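Local coordinates for putative hexose oxidase (Nonomuraea sp. ATCC 39727, PDB 5AWV), which binds FAD and probably acts as a flavin-dependent oxidase on sugar-bearing glycopeptides such as teicoplanin, at residues P58-L63 against V74-R79; R170-G173 against D177-Y180; N408-A413 against P418-I423. All blocks are in the same frame, centred on the assembly; numbering follows the deposited sequence.

Interaction 1 (P58-L63 against V74-R79); sequences PDYIHL and VEETVR
A helix packed on a small mixed sheet of the FAD-binding domain brings Tyr60 and His62 of strand 60-63 up to Glu76 and Thr77 of helix 67-80. Tyr60 reaches across with its hydroxyl end. Its OH lies 3.2 Å from Glu76 OE1 and 3.6 Å from Glu76 CG. The ring and carboxylate planes are 42° apart. Glu76 CG stands anti to the backbone N (chi1 -173°), and the chain is extended beyond it, which carries the carboxylate from the helix to the strand. The stronger partner of Glu76 OE1 is Lys34, in a salt bridge. Lys34 also makes a cation-pi contact with the Tyr60 ring, and so ties the two residues together. OE2 turns toward His62, whose CE1 is 4.2 Å away. This ring is turned steeply against the carboxylate, with the planes 73° apart. A nearby carboxylate would tend to stabilise a protonated His62. Thr77 CG2 closes the contact at 4.3 Å from Tyr60 OH. The Thr77 hydroxyl turns back on its own helix, where OG1 donates to Val74 O at 2.5 Å; it also bonds to His514. The strand and helix segments run roughly antiparallel. Helix 67-80 links strand 60-63 to the parallel strand 84-87, with strand 104-107 between them. This is a beta-alpha-beta crossover, consistent with the PCMH-type FAD-binding domain.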
ATOM      1  N   PRO A  58      15.601 -12.322 -11.473  1.00 24.31           N
ATOM      2  CA  PRO A  58      14.695 -12.921 -12.413  1.00 24.99           C
ATOM      3  C   PRO A  58      15.330 -13.153 -13.802  1.00 25.97           C
ATOM      4  O   PRO A  58      16.232 -12.414 -14.199  1.00 25.14           O
ATOM      5  CB  PRO A  58      13.548 -11.887 -12.509  1.00 24.24           C
ATOM      6  CG  PRO A  58      14.158 -10.625 -12.046  1.00 25.18           C
ATOM      7  CD  PRO A  58      15.189 -10.956 -11.069  1.00 23.52           C
ATOM      8  N   ASP A  59      14.779 -14.109 -14.536  1.00 25.72           N
ATOM      9  CA  ASP A  59      15.158 -14.308 -15.948  1.00 25.51           C
ATOM     10  C   ASP A  59      14.891 -13.057 -16.776  1.00 28.06           C
ATOM     11  O   ASP A  59      15.698 -12.674 -17.634  1.00 21.28           O
ATOM     12  CB  ASP A  59      14.398 -15.491 -16.558  1.00 25.05           C
ATOM     13  CG  ASP A  59      14.778 -16.844 -15.919  1.00 30.17           C
ATOM     14  OD1 ASP A  59      15.815 -16.974 -15.205  1.00 32.14           O
ATOM     15  OD2 ASP A  59      14.035 -17.782 -16.127  1.00 32.20           O
ATOM     16  N   TYR A  60      13.720 -12.437 -16.557  1.00 23.40           N
ATOM     17  CA  TYR A  60      13.477 -11.164 -17.196  1.00 22.17           C
ATOM     18  C   TYR A  60      12.489 -10.403 -16.373  1.00 21.70           C
ATOM     19  O   TYR A  60      11.798 -11.016 -15.531  1.00 21.38           O
ATOM     20  CB  TYR A  60      12.962 -11.290 -18.661  1.00 22.44           C
ATOM     21  CG  TYR A  60      11.769 -12.145 -18.939  1.00 24.42           C
ATOM     22  CD1 TYR A  60      11.888 -13.558 -19.129  1.00 26.10           C
ATOM     23  CD2 TYR A  60      10.495 -11.572 -19.089  1.00 22.67           C
ATOM     24  CE1 TYR A  60      10.750 -14.336 -19.401  1.00 22.77           C
ATOM     25  CE2 TYR A  60       9.414 -12.341 -19.321  1.00 24.58           C
ATOM     26  CZ  TYR A  60       9.529 -13.733 -19.484  1.00 24.30           C
ATOM     27  OH  TYR A  60       8.328 -14.453 -19.710  1.00 24.99           O
ATOM     28  N   ILE A  61      12.398  -9.105 -16.633  1.00 21.15           N
ATOM     29  CA  ILE A  61      11.308  -8.274 -16.115  1.00 20.35           C
ATOM     30  C   ILE A  61      10.462  -7.759 -17.311  1.00 18.78           C
ATOM     31  O   ILE A  61      10.973  -7.176 -18.240  1.00 20.73           O
ATOM     32  CB  ILE A  61      11.919  -7.136 -15.254  1.00 23.58           C
ATOM     33  CG1 ILE A  61      12.731  -7.760 -14.143  1.00 24.76           C
ATOM     34  CG2 ILE A  61      10.843  -6.227 -14.657  1.00 23.69           C
ATOM     35  CD1 ILE A  61      13.647  -6.867 -13.361  1.00 24.11           C
ATOM     36  N   HIS A  62       9.165  -7.997 -17.274  1.00 18.33           N
ATOM     37  CA  HIS A  62       8.268  -7.681 -18.348  1.00 20.54           C
ATOM     38  C   HIS A  62       7.502  -6.413 -18.029  1.00 20.41           C
ATOM     39  O   HIS A  62       6.609  -6.382 -17.114  1.00 18.56           O
ATOM     40  CB  HIS A  62       7.343  -8.889 -18.507  1.00 24.04           C
ATOM     41  CG  HIS A  62       6.890  -9.160 -19.892  1.00 28.56           C
ATOM     42  ND1 HIS A  62       6.399 -10.392 -20.280  1.00 30.32           N
ATOM     43  CD2 HIS A  62       6.778  -8.349 -20.970  1.00 34.16           C
ATOM     44  CE1 HIS A  62       6.036 -10.330 -21.546  1.00 33.16           C
ATOM     45  NE2 HIS A  62       6.244  -9.099 -21.983  1.00 36.87           N
ATOM     46  N   LEU A  63       7.856  -5.361 -18.757  1.00 18.07           N
ATOM     47  CA  LEU A  63       7.113  -4.100 -18.696  1.00 20.89           C
ATOM     48  C   LEU A  63       5.923  -4.153 -19.574  1.00 23.11           C
ATOM     49  O   LEU A  63       6.047  -4.499 -20.765  1.00 21.99           O
ATOM     50  CB  LEU A  63       8.005  -2.945 -19.187  1.00 21.97           C
ATOM     51  CG  LEU A  63       9.057  -2.510 -18.203  1.00 21.15           C
ATOM     52  CD1 LEU A  63      10.110  -1.606 -18.857  1.00 23.44           C
ATOM     53  CD2 LEU A  63       8.484  -1.797 -16.966  1.00 21.89           C
ATOM     54  N   VAL A  74       1.318 -12.948 -18.656  1.00 20.28           N
ATOM     55  CA  VAL A  74       0.862 -14.013 -17.767  1.00 21.33           C
ATOM     56  C   VAL A  74       0.897 -15.378 -18.503  1.00 26.27           C
ATOM     57  O   VAL A  74       1.585 -16.294 -18.041  1.00 27.17           O
ATOM     58  CB  VAL A  74      -0.539 -13.710 -17.248  1.00 20.01           C
ATOM     59  CG1 VAL A  74      -1.101 -14.909 -16.516  1.00 20.91           C
ATOM     60  CG2 VAL A  74      -0.445 -12.540 -16.196  1.00 20.64           C
ATOM     61  N   GLU A  75       0.270 -15.431 -19.683  1.00 25.35           N
ATOM     62  CA  GLU A  75       0.223 -16.679 -20.504  1.00 32.62           C
ATOM     63  C   GLU A  75       1.588 -17.226 -20.825  1.00 26.28           C
ATOM     64  O   GLU A  75       1.824 -18.426 -20.774  1.00 30.59           O
ATOM     65  CB  GLU A  75      -0.576 -16.477 -21.797  1.00 36.52           C
ATOM     66  CG  GLU A  75      -1.605 -17.583 -22.157  1.00 49.52           C
ATOM     67  CD  GLU A  75      -2.915 -16.973 -22.733  1.00 52.36           C
ATOM     68  OE1 GLU A  75      -3.953 -17.631 -22.786  1.00 45.19           O
ATOM     69  OE2 GLU A  75      -2.968 -15.780 -23.085  1.00 64.02           O
ATOM     70  N   GLU A  76       2.512 -16.356 -21.172  1.00 26.59           N
ATOM     71  CA  GLU A  76       3.876 -16.755 -21.333  1.00 30.01           C
ATOM     72  C   GLU A  76       4.546 -17.457 -20.143  1.00 30.11           C
ATOM     73  O   GLU A  76       5.293 -18.445 -20.331  1.00 29.95           O
ATOM     74  CB  GLU A  76       4.733 -15.576 -21.805  1.00 36.30           C
ATOM     75  CG  GLU A  76       6.141 -16.046 -22.132  1.00 45.14           C
ATOM     76  CD  GLU A  76       6.996 -15.030 -22.876  1.00 54.37           C
ATOM     77  OE1 GLU A  76       8.226 -15.259 -22.855  1.00 73.50           O
ATOM     78  OE2 GLU A  76       6.468 -14.021 -23.441  1.00 53.10           O
ATOM     79  N   THR A  77       4.297 -16.971 -18.922  1.00 24.14           N
ATOM     80  CA  THR A  77       4.856 -17.608 -17.764  1.00 23.00           C
ATOM     81  C   THR A  77       4.114 -18.955 -17.552  1.00 22.83           C
ATOM     82  O   THR A  77       4.682 -19.847 -17.026  1.00 26.99           O
ATOM     83  CB  THR A  77       4.715 -16.733 -16.488  1.00 21.01           C
ATOM     84  OG1 THR A  77       3.317 -16.545 -16.194  1.00 19.85           O
ATOM     85  CG2 THR A  77       5.375 -15.347 -16.692  1.00 21.37           C
ATOM     86  N   VAL A  78       2.838 -19.033 -17.873  1.00 24.49           N
ATOM     87  CA  VAL A  78       2.135 -20.324 -17.687  1.00 27.22           C
ATOM     88  C   VAL A  78       2.720 -21.379 -18.647  1.00 29.07           C
ATOM     89  O   VAL A  78       3.032 -22.496 -18.254  1.00 26.91           O
ATOM     90  CB  VAL A  78       0.670 -20.214 -17.961  1.00 27.68           C
ATOM     91  CG1 VAL A  78      -0.021 -21.568 -17.660  1.00 30.58           C
ATOM     92  CG2 VAL A  78       0.040 -19.195 -17.069  1.00 27.58           C
ATOM     93  N   ARG A  79       2.952 -20.956 -19.871  1.00 32.04           N
ATOM     94  CA  ARG A  79       3.426 -21.814 -20.951  1.00 38.45           C
ATOM     95  C   ARG A  79       4.881 -22.275 -20.678  1.00 37.93           C
ATOM     96  O   ARG A  79       5.166 -23.454 -20.835  1.00 37.97           O
ATOM     97  CB  ARG A  79       3.151 -21.136 -22.328  1.00 42.92           C
ATOM     98  CG  ARG A  79       3.891 -21.676 -23.536  1.00 56.03           C
ATOM     99  CD  ARG A  79       5.314 -21.113 -23.724  1.00 63.48           C
ATOM    100  NE  ARG A  79       5.542 -20.362 -24.981  1.00 65.57           N
ATOM    101  CZ  ARG A  79       6.739 -20.004 -25.474  1.00 66.93           C
ATOM    102  NH1 ARG A  79       7.880 -20.287 -24.842  1.00 68.15           N
ATOM    103  NH2 ARG A  79       6.799 -19.333 -26.624  1.00 73.86           N
TER

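Interaction 2 (R170-G173 against D177-Y180); sequences RQFG and DYLY
Tyr178 OH donates a short hydrogen bond of 2.5 Å to Phe172 O, near the end of helix 169-172. The bond lies in the carbonyl plane, on a lone pair, with a C=O...donor angle of 135°. Relative to the tyrosine ring, the oxygen sits at the edge, near the ring plane. CE2 is 3.1 Å from Phe172 O, so the oxygen meets the ring rim as well as the hydroxyl. The phenol thus meets the carbonyl of the last helical residue with its hydroxyl and edge. Phe172 CB adds an apolar touch, 4.3 Å from Tyr178 CZ. The Phe172 ring leads away from this bond and crosses the tyrosine obliquely. Gln171 CG lies over one face of that ring, 3.8 Å above the plane.

The next shell is the turn itself. Gly173 is the first residue to leave the helical conformation. With its positive phi (89°), it lets the Asp177 carboxylate come close: OD2 is 3.7 Å from Gly173 CA. Asp177 CG is anti to the carbonyl carbon (chi1 -62°), which swings the acid back over the turn. OD2 accepts from Ser174 N, while OD1 forms a salt bridge to Arg420. One oxygen thus bonds within the turn, and the other reaches the loop before strand 424-432.

Further out, Pro244 touches both Phe172 and Tyr178, and Met229 packs on Tyr178. The contact spans the short connection from helix 169-172 to strand 179-187. That strand lies between strands 223-229 and 193-199 in the five-stranded antiparallel sheet.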
ATOM      1  N   ARG A 170     -10.363   7.158   9.771  1.00 12.54           N
ATOM      2  CA  ARG A 170     -11.354   7.356  10.813  1.00 12.45           C
ATOM      3  C   ARG A 170     -12.563   8.170  10.341  1.00 12.94           C
ATOM      4  O   ARG A 170     -13.685   7.929  10.798  1.00 12.56           O
ATOM      5  CB  ARG A 170     -10.736   7.938  12.102  1.00 13.22           C
ATOM      6  CG  ARG A 170      -9.891   6.893  12.858  1.00 13.32           C
ATOM      7  CD  ARG A 170      -8.924   7.565  13.840  1.00 13.89           C
ATOM      8  NE  ARG A 170      -9.605   8.420  14.827  1.00 13.30           N
ATOM      9  CZ  ARG A 170     -10.141   8.005  15.972  1.00 13.09           C
ATOM     10  NH1 ARG A 170     -10.081   6.719  16.314  1.00 14.32           N
ATOM     11  NH2 ARG A 170     -10.626   8.898  16.846  1.00 13.62           N
ATOM     12  N   GLN A 171     -12.322   9.061   9.382  1.00 12.41           N
ATOM     13  CA  GLN A 171     -13.369   9.918   8.839  1.00 15.75           C
ATOM     14  C   GLN A 171     -14.053   9.216   7.695  1.00 15.61           C
ATOM     15  O   GLN A 171     -15.233   9.339   7.548  1.00 14.37           O
ATOM     16  CB  GLN A 171     -12.744  11.256   8.395  1.00 18.60           C
ATOM     17  CG  GLN A 171     -13.724  12.311   7.926  1.00 22.18           C
ATOM     18  CD  GLN A 171     -13.090  13.734   7.831  1.00 31.84           C
ATOM     19  OE1 GLN A 171     -11.852  13.932   7.898  1.00 37.76           O
ATOM     20  NE2 GLN A 171     -13.919  14.699   7.646  1.00 41.60           N
ATOM     21  N   PHE A 172     -13.295   8.455   6.879  1.00 13.35           N
ATOM     22  CA  PHE A 172     -13.855   7.937   5.632  1.00 15.01           C
ATOM     23  C   PHE A 172     -13.862   6.423   5.414  1.00 15.16           C
ATOM     24  O   PHE A 172     -14.439   5.978   4.396  1.00 17.07           O
ATOM     25  CB  PHE A 172     -13.171   8.583   4.453  1.00 15.76           C
ATOM     26  CG  PHE A 172     -13.471  10.052   4.297  1.00 16.30           C
ATOM     27  CD1 PHE A 172     -14.790  10.504   4.149  1.00 18.68           C
ATOM     28  CD2 PHE A 172     -12.474  10.965   4.300  1.00 16.22           C
ATOM     29  CE1 PHE A 172     -15.064  11.897   3.982  1.00 18.85           C
ATOM     30  CE2 PHE A 172     -12.730  12.351   4.169  1.00 17.08           C
ATOM     31  CZ  PHE A 172     -14.059  12.808   4.003  1.00 16.61           C
ATOM     32  N   GLY A 173     -13.238   5.631   6.288  1.00 12.37           N
ATOM     33  CA  GLY A 173     -13.033   4.216   6.084  1.00 11.30           C
ATOM     34  C   GLY A 173     -11.764   3.816   5.354  1.00 11.47           C
ATOM     35  O   GLY A 173     -10.828   4.631   5.132  1.00 11.51           O
ATOM     36  N   ASP A 177     -13.529   0.468   0.995  1.00 13.01           N
ATOM     37  CA  ASP A 177     -14.917   0.830   1.147  1.00 13.40           C
ATOM     38  C   ASP A 177     -15.367   1.716  -0.042  1.00 14.52           C
ATOM     39  O   ASP A 177     -16.582   1.990  -0.214  1.00 14.91           O
ATOM     40  CB  ASP A 177     -15.118   1.501   2.548  1.00 13.60           C
ATOM     41  CG  ASP A 177     -14.776   0.516   3.716  1.00 14.97           C
ATOM     42  OD1 ASP A 177     -15.011  -0.729   3.481  1.00 16.05           O
ATOM     43  OD2 ASP A 177     -14.267   0.973   4.800  1.00 15.54           O
ATOM     44  N   TYR A 178     -14.402   2.118  -0.875  1.00 14.51           N
ATOM     45  CA  TYR A 178     -14.637   2.827  -2.142  1.00 14.46           C
ATOM     46  C   TYR A 178     -14.356   1.963  -3.390  1.00 14.44           C
ATOM     47  O   TYR A 178     -14.416   2.484  -4.498  1.00 14.50           O
ATOM     48  CB  TYR A 178     -13.863   4.154  -2.197  1.00 14.11           C
ATOM     49  CG  TYR A 178     -14.244   4.997  -1.004  1.00 14.38           C
ATOM     50  CD1 TYR A 178     -15.370   5.816  -1.031  1.00 14.04           C
ATOM     51  CD2 TYR A 178     -13.614   4.814   0.200  1.00 13.51           C
ATOM     52  CE1 TYR A 178     -15.764   6.490   0.089  1.00 14.23           C
ATOM     53  CE2 TYR A 178     -14.014   5.506   1.345  1.00 14.05           C
ATOM     54  CZ  TYR A 178     -15.117   6.297   1.311  1.00 14.83           C
ATOM     55  OH  TYR A 178     -15.589   7.017   2.417  1.00 16.18           O
ATOM     56  N   LEU A 179     -14.045   0.690  -3.231  1.00 13.88           N
ATOM     57  CA  LEU A 179     -13.698  -0.165  -4.377  1.00 15.65           C
ATOM     58  C   LEU A 179     -14.967  -0.619  -5.083  1.00 16.15           C
ATOM     59  O   LEU A 179     -15.737  -1.450  -4.576  1.00 13.63           O
ATOM     60  CB  LEU A 179     -12.832  -1.313  -3.996  1.00 14.93           C
ATOM     61  CG  LEU A 179     -12.437  -2.219  -5.199  1.00 16.63           C
ATOM     62  CD1 LEU A 179     -11.562  -1.565  -6.250  1.00 15.42           C
ATOM     63  CD2 LEU A 179     -11.798  -3.462  -4.710  1.00 18.15           C
ATOM     64  N   TYR A 180     -15.194  -0.061  -6.258  1.00 17.97           N
ATOM     65  CA  TYR A 180     -16.455  -0.354  -7.006  1.00 18.39           C
ATOM     66  C   TYR A 180     -16.225  -1.551  -7.888  1.00 17.58           C
ATOM     67  O   TYR A 180     -17.100  -2.424  -7.997  1.00 18.12           O
ATOM     68  CB  TYR A 180     -16.926   0.896  -7.811  1.00 20.33           C
ATOM     69  CG  TYR A 180     -18.052   0.588  -8.730  1.00 21.65           C
ATOM     70  CD1 TYR A 180     -19.315   0.346  -8.210  1.00 25.16           C
ATOM     71  CD2 TYR A 180     -17.851   0.473 -10.138  1.00 22.51           C
ATOM     72  CE1 TYR A 180     -20.397  -0.003  -9.067  1.00 27.58           C
ATOM     73  CE2 TYR A 180     -18.923   0.167 -10.979  1.00 26.04           C
ATOM     74  CZ  TYR A 180     -20.184  -0.088 -10.419  1.00 26.94           C
ATOM     75  OH  TYR A 180     -21.276  -0.392 -11.166  1.00 27.62           O
TER

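Interaction 3 (N408-A413 against P418-I423); sequences NTVDPA and PQRDAI
The guanidinium of Arg420 has Val410 over one face, with CB 3.5 Å above the plane and offset toward the rim. Val410 CG1 lies 3.7 Å from Arg420 CZ. The arginine chain bends at chi2 (-65°), which folds it along the other arm of the loop. Its CB is 3.2 Å from Val410 O. The polar rim is well supplied with partners. NH2 forms a salt bridge with Asp177 and bonds to Thr415, NH1 bonds to Val407 O, and NE donates to water 2, which also lies within bonding distance of Asp411 O.

The second flat group is the amide of Asn408. Its ND2 donates to Ala422 O at 2.9 Å, nearly straight at 173°. The acceptor lies in the amide plane, although the donor is tilted 26° from the carbonyl plane. OD1 accepts from water 1, which also donates to Gln419 O and accepts from Ala422 N. Both ends of the amide are thus engaged, which holds its rotation.

Near the loop tip, Pro412 CB is 3.4 Å from Pro418 O. Pro418 CA makes a CA-H...O contact of 3.5 Å to Pro412 O. Asp411 OD1 accepts from Ala413 N in an Asx turn. The two arms belong to the long loop joining strands 395-402 and 424-432, neighbours in the seven-stranded antiparallel sheet. Ala422 touches Tyr370 of strand 363-371, and Ile423 packs on helix 264-280.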
ATOM      1  N   ASN A 408     -15.389   1.232  11.080  1.00 13.97           N
ATOM      2  CA  ASN A 408     -16.111   0.250  11.845  1.00 13.91           C
ATOM      3  C   ASN A 408     -17.608   0.308  11.652  1.00 14.90           C
ATOM      4  O   ASN A 408     -18.313  -0.368  12.345  1.00 16.52           O
ATOM      5  CB  ASN A 408     -15.803   0.369  13.323  1.00 14.62           C
ATOM      6  CG  ASN A 408     -14.288   0.149  13.635  1.00 13.46           C
ATOM      7  OD1 ASN A 408     -13.556  -0.230  12.804  1.00 15.65           O
ATOM      8  ND2 ASN A 408     -13.871   0.400  14.839  1.00 13.11           N
ATOM      9  N   THR A 409     -18.066   0.992  10.628  1.00 18.22           N
ATOM     10  CA  THR A 409     -19.501   0.888  10.215  1.00 19.19           C
ATOM     11  C   THR A 409     -19.747  -0.373   9.344  1.00 19.71           C
ATOM     12  O   THR A 409     -20.877  -0.734   9.073  1.00 21.42           O
ATOM     13  CB  THR A 409     -19.900   2.120   9.443  1.00 16.49           C
ATOM     14  OG1 THR A 409     -19.071   2.245   8.272  1.00 17.20           O
ATOM     15  CG2 THR A 409     -19.814   3.399  10.276  1.00 18.40           C
ATOM     16  N   VAL A 410     -18.703  -0.970   8.805  1.00 15.72           N
ATOM     17  CA  VAL A 410     -18.809  -2.049   7.836  1.00 18.05           C
ATOM     18  C   VAL A 410     -18.850  -3.410   8.541  1.00 18.29           C
ATOM     19  O   VAL A 410     -18.132  -3.647   9.490  1.00 14.75           O
ATOM     20  CB  VAL A 410     -17.632  -1.979   6.838  1.00 16.61           C
ATOM     21  CG1 VAL A 410     -17.652  -3.114   5.830  1.00 16.91           C
ATOM     22  CG2 VAL A 410     -17.712  -0.644   6.049  1.00 16.78           C
ATOM     23  N   ASP A 411     -19.692  -4.321   8.090  1.00 16.55           N
ATOM     24  CA  ASP A 411     -19.759  -5.638   8.644  1.00 16.09           C
ATOM     25  C   ASP A 411     -18.451  -6.392   8.326  1.00 16.05           C
ATOM     26  O   ASP A 411     -17.937  -6.278   7.225  1.00 16.23           O
ATOM     27  CB  ASP A 411     -20.891  -6.378   7.967  1.00 17.50           C
ATOM     28  CG  ASP A 411     -21.090  -7.749   8.536  1.00 21.81           C
ATOM     29  OD1 ASP A 411     -20.446  -8.691   8.068  1.00 23.06           O
ATOM     30  OD2 ASP A 411     -21.861  -7.859   9.534  1.00 27.60           O
ATOM     31  N   PRO A 412     -17.922  -7.179   9.241  1.00 15.42           N
ATOM     32  CA  PRO A 412     -16.710  -7.925   9.029  1.00 15.23           C
ATOM     33  C   PRO A 412     -16.641  -8.799   7.787  1.00 15.93           C
ATOM     34  O   PRO A 412     -15.554  -9.020   7.290  1.00 15.22           O
ATOM     35  CB  PRO A 412     -16.589  -8.796  10.275  1.00 17.28           C
ATOM     36  CG  PRO A 412     -17.606  -8.366  11.200  1.00 18.49           C
ATOM     37  CD  PRO A 412     -18.434  -7.300  10.628  1.00 17.80           C
ATOM     38  N   ALA A 413     -17.791  -9.306   7.287  1.00 14.80           N
ATOM     39  CA  ALA A 413     -17.843 -10.140   6.081  1.00 14.74           C
ATOM     40  C   ALA A 413     -18.139  -9.378   4.777  1.00 13.99           C
ATOM     41  O   ALA A 413     -18.036  -9.990   3.704  1.00 15.69           O
ATOM     42  CB  ALA A 413     -18.929 -11.245   6.261  1.00 18.18           C
ATOM     43  N   PRO A 418     -11.541  -8.419   7.937  1.00 14.34           N
ATOM     44  CA  PRO A 418     -12.477  -8.869   9.002  1.00 15.11           C
ATOM     45  C   PRO A 418     -12.489  -7.942  10.251  1.00 14.96           C
ATOM     46  O   PRO A 418     -13.371  -8.045  11.056  1.00 15.65           O
ATOM     47  CB  PRO A 418     -11.961 -10.224   9.359  1.00 14.42           C
ATOM     48  CG  PRO A 418     -10.469 -10.121   9.128  1.00 14.34           C
ATOM     49  CD  PRO A 418     -10.305  -9.238   7.950  1.00 14.01           C
ATOM     50  N   GLN A 419     -11.458  -7.117  10.419  1.00 13.14           N
ATOM     51  CA  GLN A 419     -11.301  -6.316  11.639  1.00 12.54           C
ATOM     52  C   GLN A 419     -12.034  -5.022  11.498  1.00 12.63           C
ATOM     53  O   GLN A 419     -11.518  -4.071  10.930  1.00 13.10           O
ATOM     54  CB  GLN A 419      -9.807  -6.054  11.957  1.00 13.27           C
ATOM     55  CG  GLN A 419      -9.061  -7.320  12.250  1.00 12.37           C
ATOM     56  CD  GLN A 419      -8.375  -7.944  11.027  1.00 14.06           C
ATOM     57  OE1 GLN A 419      -8.518  -7.484   9.898  1.00 15.28           O
ATOM     58  NE2 GLN A 419      -7.553  -8.942  11.269  1.00 14.38           N
ATOM     59  N   ARG A 420     -13.262  -5.013  11.999  1.00 13.15           N
ATOM     60  CA  ARG A 420     -14.166  -3.903  11.855  1.00 12.98           C
ATOM     61  C   ARG A 420     -14.658  -3.396  13.203  1.00 13.80           C
ATOM     62  O   ARG A 420     -15.679  -2.707  13.314  1.00 14.29           O
ATOM     63  CB  ARG A 420     -15.320  -4.269  10.899  1.00 11.80           C
ATOM     64  CG  ARG A 420     -14.885  -4.458   9.467  1.00 12.40           C
ATOM     65  CD  ARG A 420     -14.362  -3.181   8.820  1.00 11.88           C
ATOM     66  NE  ARG A 420     -14.162  -3.358   7.377  1.00 12.43           N
ATOM     67  CZ  ARG A 420     -14.070  -2.396   6.473  1.00 13.00           C
ATOM     68  NH1 ARG A 420     -14.158  -1.130   6.820  1.00 11.53           N
ATOM     69  NH2 ARG A 420     -13.898  -2.721   5.163  1.00 13.93           N
ATOM     70  N   ASP A 421     -13.883  -3.652  14.240  1.00 14.81           N
ATOM     71  CA  ASP A 421     -14.102  -2.932  15.519  1.00 15.94           C
ATOM     72  C   ASP A 421     -12.828  -2.599  16.248  1.00 17.76           C
ATOM     73  O   ASP A 421     -12.874  -2.332  17.445  1.00 18.69           O
ATOM     74  CB  ASP A 421     -15.117  -3.626  16.443  1.00 19.42           C
ATOM     75  CG  ASP A 421     -14.539  -4.736  17.188  1.00 23.55           C
ATOM     76  OD1 ASP A 421     -13.520  -5.309  16.765  1.00 27.31           O
ATOM     77  OD2 ASP A 421     -15.078  -5.039  18.255  1.00 28.86           O
ATOM     78  N   ALA A 422     -11.709  -2.532  15.519  1.00 16.13           N
ATOM     79  CA  ALA A 422     -10.441  -2.163  16.092  1.00 14.66           C
ATOM     80  C   ALA A 422     -10.354  -0.658  16.323  1.00 15.28           C
ATOM     81  O   ALA A 422     -11.074   0.142  15.717  1.00 15.88           O
ATOM     82  CB  ALA A 422      -9.300  -2.637  15.172  1.00 13.84           C
ATOM     83  N   ILE A 423      -9.472  -0.281  17.247  1.00 14.12           N
ATOM     84  CA  ILE A 423      -9.212   1.126  17.589  1.00 13.96           C
ATOM     85  C   ILE A 423      -7.783   1.544  17.184  1.00 13.25           C
ATOM     86  O   ILE A 423      -7.530   2.738  16.965  1.00 14.03           O
ATOM     87  CB  ILE A 423      -9.434   1.364  19.101  1.00 14.81           C
ATOM     88  CG1 ILE A 423      -8.436   0.579  20.013  1.00 14.76           C
ATOM     89  CG2 ILE A 423     -10.827   0.986  19.481  1.00 18.42           C
ATOM     90  CD1 ILE A 423      -8.507   0.934  21.539  1.00 14.29           C
TER
HETATM   91  O   HOH W   1     -11.388  -1.992  12.798  1.00 15.58           O
HETATM   92  O   HOH W   2     -15.279  -6.036   6.325  1.00 14.27           O

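Overall arrangement
The interactions follow one another along the chain. Interactions 1 and 2 both belong to the FAD-binding domain, yet their centres are 34 Å apart and they do not touch. Interaction 1 belongs to the mixed sheet; interaction 2 leads into the five-stranded antiparallel sheet. The two regions meet where Val74 packs on strand 179-187. Interaction 3 lies in a loop of the seven-stranded sheet, 38 Å from interaction 1 but 12 Å from interaction 2, between centres. The salt bridge from Asp177 to Arg420 joins interactions 2 and 3. It links the FAD-binding part to the seven-stranded sheet, with the Arg420 side chain about 12 Å from the bound FAD.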